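PDB 6SK0: putative type VI secretion protein from Escherichia coli, which probably forms, as a trimer, the puncturing spike at the tip of a type VI secretion system and carries a phospholipase effector. Local coordinates for residues Gly511-Lys516 / Leu527-Val533; Leu584-Leu588 / Asn615-Thr619; Leu588-Arg592 / Ile608-Gln612. All coordinates share one frame. Residues are numbered along the deposited sequence.

Contact 1: residues Gly511-Lys516 / Leu527-Val533; sequences GEEHIK and LNLGHNV
Residues Gly511-Lys516 lead from a turn into a strand that pairs antiparallel with Leu527-Leu529, the segment axes 4.8 Å apart at 173°. After Gly511 (phi 77°), Glu512 (chi1 m, chi2 t) lays CB over the face of the His531 ring, 3.6 Å from its centroid, a CH-pi contact; its carboxylate pairs with Lys509. Glu513 O accepts from His531 N (2.9 Å). His514 faces Gly530 in a non-hydrogen-bonded pair, CA to CA 4.5 Å; a CB on Gly530 would strike Glu513 O. With chi1 p, the His514 ring brings CD2 to 3.0 Å from His531 O. Ile515 and Leu529 form the hydrogen-bonded pair: Ile515 N to Leu529 O 2.9 Å, Leu529 N to Ile515 O 2.8 Å, CB to CB 4.3 Å. Lys516 pairs with Asn528, on the other face. Past this beta hairpin the chain turns a corner at Gly530-His531, with His531 centring an inverse gamma turn. Backbone bonds thus fix the register, while apolar Ile515 and Leu529 pack against a second subunit of the trimeric spike.

Contact 2: residues Leu584-Leu588 / Asn615-Thr619; sequences LEQAL and NASLT
Asn615 reaches from its helix to the backbone carbonyl of Leu584, its amide lying against the side chains of Leu584 and Leu588. Both segments are helical, Leu584-Leu588 within helix 578-600 and Asn615-Leu618 at the end of helix 608-618; Thr619 is the first residue to leave helical angles, with psi at 116°. The closest CA pair is Leu584 and Asn615, 6.3 Å apart. With chi1 at -102°, between wells, and chi2 at 46°, Asn615 places ND2 3.4 Å from Leu584 O in a weak hydrogen bond. That carbonyl also accepts from Leu588 N (Leu584 O to Leu588 N 2.9 Å), so the amide adds to an ordinary helical bond. Asn615 OD1 lies 3.7 Å from Leu584 CB and takes its hydrogen bond from Arg643 of the third subunit. The contact joins the two helices of a helical hairpin that interrupts the beta strands in sequence, between strands 559-563 and 626-629, and here other copies of the protein close round it: Arg643 of the third subunit also packs on Leu588, and Val637 of the second subunit on Leu584. Leu588 (chi1 t, chi2 p) sets CD2 3.4 Å from Asn615 ND2. Leu584, in the mt rotamer, extends CD1 to 4.0 Å from Leu618 CB and 4.4 Å from Thr619 OG1. Thr619 OG1 donates to Asn615 O at 2.7 Å, and Thr619 N reaches the same Asn615 O at 2.9 Å.

Contact 3: residues Leu588-Arg592 / Ile608-Gln612; sequences LSLAR and ISCQQ
Two helical segments, Leu588-Arg592 and Ile608-Gln612, run antiparallel at 169° with their axes 10.4 Å apart. The register sets Ile608 against Arg592 (CA to CA 6.5 Å) and Gln612 against Leu588 (CA to CA 6.8 Å), one turn later in the second helix and one turn earlier in the first; Gln612 N to Ile608 O at 2.8 Å and Arg592 N to Leu588 O at 2.9 Å close those turns. Ile608 points its CA-to-CB bond toward the other helix. In the mm rotamer Ile608 brings CD1 to 3.5 Å from Ala591 O and 3.8 Å from Ala591 CB, while its CG2 lies 3.7 Å from Arg592 CG. The small Ala591 side chain leaves room for this branched residue at the interface. Gln611 is next to take part: its CB meets Leu588 CD1 at 4.2 Å, but its amide turns to the third subunit, where Arg643 and the carbonyl of Leu642 are its partners. Gln612 (chi1 t, chi2 96°) leaves the helix sideways and then bends across, placing OE1 3.5 Å from Leu588 CD2 and 2.9 Å from Arg592 NH1. The latter is a hydrogen bond, met at the edge of the guanidinium group near its plane; Arg592 reaches it with chi1 m, chi2 t and chi3 p. Aliphatic contacts therefore fill the space between the axes, with a polar link at the margin. Met654 touches both Ala591 and Gln611, so the pair also packs on strand 651-655. Such antiparallel packing of sequence-adjacent helices joined by a loop is that of a helical hairpin, here set within a largely beta spike.

How the contacts relate
Contacts 2 and 3 hold the same two helices, 578-600 and 608-618; they share Leu588, and their centres are about 8 Å apart. Contact 1 lies in the beta sheet preceding them in sequence, its centre about 35 Å from that of contact 2 and about 43 Å from that of contact 3. Contacts 1 and 2 are largely buried, whereas contact 3 is only partly so, with Arg592 exposed. Paired backbones dominate contact 1; side chains, meeting each other or a backbone carbonyl, make the helical contacts, through a weak amide-to-carbonyl bond in contact 2 and a guanidinium-to-amide bond in contact 3. All three border neighbouring subunits, and Arg643 of the third subunit serves both contacts 2 and 3.

Contact 1: residues Gly511-Lys516 / Leu527-Val533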
loop_
_atom_site.group_PDB
_atom_site.type_symbol
_atom_site.label_atom_id
_atom_site.label_comp_id
_atom_site.label_asym_id
_atom_site.label_seq_id
_atom_site.Cartn_x
_atom_site.Cartn_y
_atom_site.Cartn_z
ATOM N N GLY A 511 38.927 17.373 7.041
ATOM C CA GLY A 511 38.375 16.043 7.058
ATOM C C GLY A 511 37.285 15.820 8.076
ATOM O O GLY A 511 36.668 14.753 8.065
ATOM N N GLU A 512 37.046 16.773 8.975
ATOM C CA GLU A 512 35.952 16.684 9.933
ATOM C C GLU A 512 35.202 18.001 10.030
ATOM O O GLU A 512 34.785 18.404 11.117
ATOM C CB GLU A 512 36.450 16.266 11.314
ATOM C CG GLU A 512 37.214 14.964 11.318
ATOM C CD GLU A 512 37.669 14.560 12.696
ATOM O OE1 GLU A 512 38.287 13.484 12.824
ATOM O OE2 GLU A 512 37.408 15.312 13.655
ATOM N N GLU A 513 35.024 18.678 8.907
ATOM C CA GLU A 513 34.346 19.961 8.902
ATOM C C GLU A 513 32.867 19.779 9.196
ATOM O O GLU A 513 32.256 18.782 8.809
ATOM C CB GLU A 513 34.532 20.650 7.554
ATOM C CG GLU A 513 35.965 20.679 7.061
ATOM C CD GLU A 513 36.355 19.426 6.293
ATOM O OE1 GLU A 513 35.621 18.422 6.365
ATOM O OE2 GLU A 513 37.399 19.443 5.621
ATOM N N HIS A 514 32.290 20.743 9.899
ATOM C CA HIS A 514 30.854 20.726 10.085
ATOM C C HIS A 514 30.354 22.138 10.317
ATOM O O HIS A 514 31.106 23.040 10.689
ATOM C CB HIS A 514 30.422 19.796 11.230
ATOM C CG HIS A 514 30.810 20.266 12.595
ATOM N ND1 HIS A 514 30.290 21.403 13.172
ATOM C CD2 HIS A 514 31.638 19.724 13.515
ATOM C CE1 HIS A 514 30.801 21.553 14.379
ATOM N NE2 HIS A 514 31.618 20.545 14.614
ATOM N N ILE A 515 29.068 22.307 10.072
ATOM C CA ILE A 515 28.349 23.529 10.369
ATOM C C ILE A 515 27.194 23.157 11.277
ATOM O O ILE A 515 26.456 22.210 10.990
ATOM C CB ILE A 515 27.844 24.222 9.093
ATOM C CG1 ILE A 515 29.028 24.651 8.230
ATOM C CG2 ILE A 515 26.955 25.396 9.439
ATOM C CD1 ILE A 515 28.638 25.190 6.906
ATOM N N LYS A 516 27.055 23.876 12.377
ATOM C CA LYS A 516 25.961 23.663 13.307
ATOM C C LYS A 516 25.194 24.964 13.459
ATOM O O LYS A 516 25.767 25.990 13.832
ATOM C CB LYS A 516 26.473 23.168 14.657
ATOM C CG LYS A 516 25.384 22.977 15.673
ATOM C CD LYS A 516 25.955 22.622 17.022
ATOM C CE LYS A 516 25.371 21.330 17.531
ATOM N NZ LYS A 516 25.632 21.153 18.981
ATOM N N LEU A 527 20.181 22.440 12.811
ATOM C CA LEU A 527 20.603 21.936 11.517
ATOM C C LEU A 527 22.088 21.635 11.632
ATOM O O LEU A 527 22.891 22.535 11.887
ATOM C CB LEU A 527 20.320 22.935 10.405
ATOM C CG LEU A 527 20.863 22.495 9.050
ATOM C CD1 LEU A 527 20.017 21.386 8.469
ATOM C CD2 LEU A 527 20.941 23.662 8.111
ATOM N N ASN A 528 22.444 20.371 11.473
ATOM C CA ASN A 528 23.823 19.917 11.561
ATOM C C ASN A 528 24.256 19.422 10.192
ATOM O O ASN A 528 23.654 18.493 9.647
ATOM C CB ASN A 528 23.970 18.823 12.614
ATOM C CG ASN A 528 23.505 19.271 13.977
ATOM O OD1 ASN A 528 23.938 20.298 14.479
ATOM N ND2 ASN A 528 22.609 18.511 14.576
ATOM N N LEU A 529 25.283 20.046 9.636
ATOM C CA LEU A 529 25.790 19.700 8.320
ATOM C C LEU A 529 27.201 19.152 8.435
ATOM O O LEU A 529 28.059 19.768 9.067
ATOM C CB LEU A 529 25.777 20.910 7.391
ATOM C CG LEU A 529 24.459 21.659 7.231
ATOM C CD1 LEU A 529 24.631 22.796 6.248
ATOM C CD2 LEU A 529 23.350 20.717 6.785
ATOM N N GLY A 530 27.433 18.002 7.826
ATOM C CA GLY A 530 28.782 17.484 7.679
ATOM C C GLY A 530 29.144 16.502 8.769
ATOM O O GLY A 530 28.420 15.547 9.013
ATOM N N HIS A 531 30.288 16.735 9.406
ATOM C CA HIS A 531 30.848 15.829 10.405
ATOM C C HIS A 531 30.279 16.215 11.766
ATOM O O HIS A 531 30.890 16.926 12.560
ATOM C CB HIS A 531 32.370 15.891 10.372
ATOM C CG HIS A 531 33.042 14.971 11.338
ATOM N ND1 HIS A 531 33.431 13.693 11.004
ATOM C CD2 HIS A 531 33.414 15.150 12.625
ATOM C CE1 HIS A 531 34.004 13.123 12.046
ATOM N NE2 HIS A 531 34.004 13.986 13.044
ATOM N N ASN A 532 29.078 15.728 12.031
ATOM C CA ASN A 532 28.314 16.176 13.184
ATOM C C ASN A 532 28.776 15.460 14.445
ATOM O O ASN A 532 28.836 14.230 14.491
ATOM C CB ASN A 532 26.827 15.953 12.933
ATOM C CG ASN A 532 26.394 16.468 11.575
ATOM O OD1 ASN A 532 26.712 17.589 11.204
ATOM N ND2 ASN A 532 25.683 15.644 10.824
ATOM N N VAL A 533 29.114 16.235 15.465
ATOM C CA VAL A 533 29.696 15.707 16.688
ATOM C C VAL A 533 28.787 16.043 17.858
ATOM O O VAL A 533 27.946 16.939 17.790
ATOM C CB VAL A 533 31.117 16.249 16.934
ATOM C CG1 VAL A 533 32.047 15.785 15.841
ATOM C CG2 VAL A 533 31.097 17.760 17.017
#

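Contact 2: residues Leu584-Leu588 / Asn615-Thr619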
loop_
_atom_site.group_PDB
_atom_site.type_symbol
_atom_site.label_atom_id
_atom_site.label_comp_id
_atom_site.label_asym_id
_atom_site.label_seq_id
_atom_site.Cartn_x
_atom_site.Cartn_y
_atom_site.Cartn_z
ATOM N N LEU A 584 9.464 5.574 -12.034
ATOM C CA LEU A 584 8.100 5.972 -12.368
ATOM C C LEU A 584 7.675 5.405 -13.716
ATOM O O LEU A 584 6.564 4.883 -13.857
ATOM C CB LEU A 584 7.975 7.493 -12.368
ATOM C CG LEU A 584 8.136 8.214 -11.033
ATOM C CD1 LEU A 584 8.330 9.693 -11.266
ATOM C CD2 LEU A 584 6.954 7.956 -10.115
ATOM N N GLU A 585 8.555 5.486 -14.712
ATOM C CA GLU A 585 8.227 4.975 -16.036
ATOM C C GLU A 585 8.078 3.465 -16.024
ATOM O O GLU A 585 7.191 2.921 -16.684
ATOM C CB GLU A 585 9.295 5.391 -17.040
ATOM C CG GLU A 585 9.344 6.872 -17.279
ATOM C CD GLU A 585 10.647 7.308 -17.893
ATOM O OE1 GLU A 585 10.624 8.214 -18.749
ATOM O OE2 GLU A 585 11.699 6.742 -17.522
ATOM N N GLN A 586 8.936 2.771 -15.281
ATOM C CA GLN A 586 8.839 1.325 -15.196
ATOM C C GLN A 586 7.525 0.908 -14.553
ATOM O O GLN A 586 6.831 0.017 -15.053
ATOM C CB GLN A 586 10.031 0.778 -14.418
ATOM C CG GLN A 586 10.121 -0.720 -14.413
ATOM C CD GLN A 586 11.391 -1.226 -13.768
ATOM O OE1 GLN A 586 12.018 -0.533 -12.975
ATOM N NE2 GLN A 586 11.770 -2.449 -14.102
ATOM N N ALA A 587 7.158 1.563 -13.452
ATOM C CA ALA A 587 5.892 1.260 -12.802
ATOM C C ALA A 587 4.720 1.532 -13.730
ATOM O O ALA A 587 3.785 0.729 -13.811
ATOM C CB ALA A 587 5.752 2.068 -11.515
ATOM N N LEU A 588 4.761 2.654 -14.448
ATOM C CA LEU A 588 3.654 3.001 -15.325
ATOM C C LEU A 588 3.539 2.025 -16.488
ATOM O O LEU A 588 2.434 1.619 -16.851
ATOM C CB LEU A 588 3.814 4.431 -15.834
ATOM C CG LEU A 588 2.749 4.902 -16.826
ATOM C CD1 LEU A 588 1.361 4.878 -16.200
ATOM C CD2 LEU A 588 3.080 6.282 -17.361
ATOM N N ASN A 615 2.600 10.390 -13.335
ATOM C CA ASN A 615 3.912 10.400 -13.965
ATOM C C ASN A 615 4.237 11.784 -14.500
ATOM O O ASN A 615 5.322 12.317 -14.254
ATOM C CB ASN A 615 3.972 9.364 -15.085
ATOM C CG ASN A 615 4.707 8.110 -14.678
ATOM O OD1 ASN A 615 4.480 7.570 -13.607
ATOM N ND2 ASN A 615 5.596 7.645 -15.533
ATOM N N ALA A 616 3.293 12.390 -15.219
ATOM C CA ALA A 616 3.519 13.733 -15.742
ATOM C C ALA A 616 3.773 14.734 -14.618
ATOM O O ALA A 616 4.677 15.567 -14.711
ATOM C CB ALA A 616 2.335 14.172 -16.596
ATOM N N SER A 617 3.003 14.641 -13.536
ATOM C CA SER A 617 3.125 15.584 -12.431
ATOM C C SER A 617 4.463 15.436 -11.715
ATOM O O SER A 617 5.122 16.430 -11.404
ATOM C CB SER A 617 1.980 15.384 -11.443
ATOM O OG SER A 617 0.740 15.727 -12.016
ATOM N N LEU A 618 4.878 14.200 -11.451
ATOM C CA LEU A 618 6.045 13.959 -10.614
ATOM C C LEU A 618 7.342 14.059 -11.392
ATOM O O LEU A 618 8.372 14.397 -10.807
ATOM C CB LEU A 618 5.949 12.589 -9.951
ATOM C CG LEU A 618 4.817 12.368 -8.950
ATOM C CD1 LEU A 618 4.922 10.980 -8.363
ATOM C CD2 LEU A 618 4.825 13.424 -7.858
ATOM N N THR A 619 7.326 13.761 -12.689
ATOM C CA THR A 619 8.525 13.918 -13.497
ATOM C C THR A 619 8.953 15.373 -13.481
ATOM O O THR A 619 8.213 16.249 -13.931
ATOM C CB THR A 619 8.270 13.444 -14.923
ATOM O OG1 THR A 619 7.951 12.051 -14.903
ATOM C CG2 THR A 619 9.499 13.655 -15.777
#

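Contact 3: residues Leu588-Arg592 / Ile608-Gln612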
loop_
_atom_site.group_PDB
_atom_site.type_symbol
_atom_site.label_atom_id
_atom_site.label_comp_id
_atom_site.label_asym_id
_atom_site.label_seq_id
_atom_site.Cartn_x
_atom_site.Cartn_y
_atom_site.Cartn_z
ATOM N N LEU A 588 4.761 2.654 -14.448
ATOM C CA LEU A 588 3.654 3.001 -15.325
ATOM C C LEU A 588 3.539 2.025 -16.488
ATOM O O LEU A 588 2.434 1.619 -16.851
ATOM C CB LEU A 588 3.814 4.431 -15.834
ATOM C CG LEU A 588 2.749 4.902 -16.826
ATOM C CD1 LEU A 588 1.361 4.878 -16.200
ATOM C CD2 LEU A 588 3.080 6.282 -17.361
ATOM N N SER A 589 4.666 1.629 -17.077
ATOM C CA SER A 589 4.612 0.708 -18.202
ATOM C C SER A 589 4.164 -0.676 -17.752
ATOM O O SER A 589 3.422 -1.359 -18.465
ATOM C CB SER A 589 5.965 0.657 -18.909
ATOM O OG SER A 589 6.917 -0.072 -18.170
ATOM N N LEU A 590 4.577 -1.095 -16.555
ATOM C CA LEU A 590 4.063 -2.340 -16.003
ATOM C C LEU A 590 2.554 -2.268 -15.811
ATOM O O LEU A 590 1.827 -3.188 -16.195
ATOM C CB LEU A 590 4.759 -2.662 -14.684
ATOM C CG LEU A 590 4.340 -3.988 -14.052
ATOM C CD1 LEU A 590 4.699 -5.161 -14.946
ATOM C CD2 LEU A 590 4.931 -4.161 -12.662
ATOM N N ALA A 591 2.068 -1.170 -15.231
ATOM C CA ALA A 591 0.634 -1.009 -15.039
ATOM C C ALA A 591 -0.111 -1.011 -16.368
ATOM O O ALA A 591 -1.197 -1.583 -16.473
ATOM C CB ALA A 591 0.347 0.277 -14.269
ATOM N N ARG A 592 0.463 -0.396 -17.399
ATOM C CA ARG A 592 -0.220 -0.329 -18.685
ATOM C C ARG A 592 -0.280 -1.694 -19.355
ATOM O O ARG A 592 -1.326 -2.090 -19.886
ATOM C CB ARG A 592 0.465 0.689 -19.590
ATOM C CG ARG A 592 0.149 2.126 -19.230
ATOM C CD ARG A 592 1.067 3.087 -19.947
ATOM N NE ARG A 592 0.960 2.939 -21.392
ATOM C CZ ARG A 592 0.342 3.802 -22.188
ATOM N NH1 ARG A 592 -0.220 4.883 -21.684
ATOM N NH2 ARG A 592 0.292 3.582 -23.490
ATOM N N ILE A 608 -5.477 3.658 -15.371
ATOM C CA ILE A 608 -4.206 4.079 -15.943
ATOM C C ILE A 608 -4.131 5.594 -16.033
ATOM O O ILE A 608 -3.056 6.171 -15.879
ATOM C CB ILE A 608 -3.988 3.419 -17.316
ATOM C CG1 ILE A 608 -3.777 1.915 -17.153
ATOM C CG2 ILE A 608 -2.808 4.035 -18.037
ATOM C CD1 ILE A 608 -2.681 1.555 -16.184
ATOM N N SER A 609 -5.265 6.258 -16.246
ATOM C CA SER A 609 -5.266 7.691 -16.523
ATOM C C SER A 609 -4.621 8.486 -15.393
ATOM O O SER A 609 -3.741 9.319 -15.629
ATOM C CB SER A 609 -6.695 8.162 -16.764
ATOM O OG SER A 609 -6.772 9.567 -16.752
ATOM N N CYS A 610 -5.055 8.250 -14.158
ATOM C CA CYS A 610 -4.520 9.015 -13.041
ATOM C C CYS A 610 -3.059 8.680 -12.774
ATOM O O CYS A 610 -2.307 9.545 -12.342
ATOM C CB CYS A 610 -5.369 8.791 -11.794
ATOM S SG CYS A 610 -4.936 7.325 -10.875
ATOM N N GLN A 611 -2.628 7.454 -13.065
ATOM C CA GLN A 611 -1.221 7.112 -12.885
ATOM C C GLN A 611 -0.347 7.746 -13.962
ATOM O O GLN A 611 0.773 8.177 -13.685
ATOM C CB GLN A 611 -1.050 5.595 -12.859
ATOM C CG GLN A 611 -1.679 4.923 -11.646
ATOM C CD GLN A 611 -1.128 5.433 -10.324
ATOM O OE1 GLN A 611 0.046 5.758 -10.213
ATOM N NE2 GLN A 611 -1.981 5.502 -9.318
ATOM N N GLN A 612 -0.843 7.815 -15.196
ATOM C CA GLN A 612 -0.133 8.531 -16.248
ATOM C C GLN A 612 -0.035 10.015 -15.921
ATOM O O GLN A 612 1.020 10.638 -16.094
ATOM C CB GLN A 612 -0.847 8.311 -17.582
ATOM C CG GLN A 612 -0.127 8.856 -18.777
ATOM C CD GLN A 612 0.698 7.809 -19.471
ATOM O OE1 GLN A 612 0.342 6.635 -19.499
ATOM N NE2 GLN A 612 1.815 8.225 -20.031
#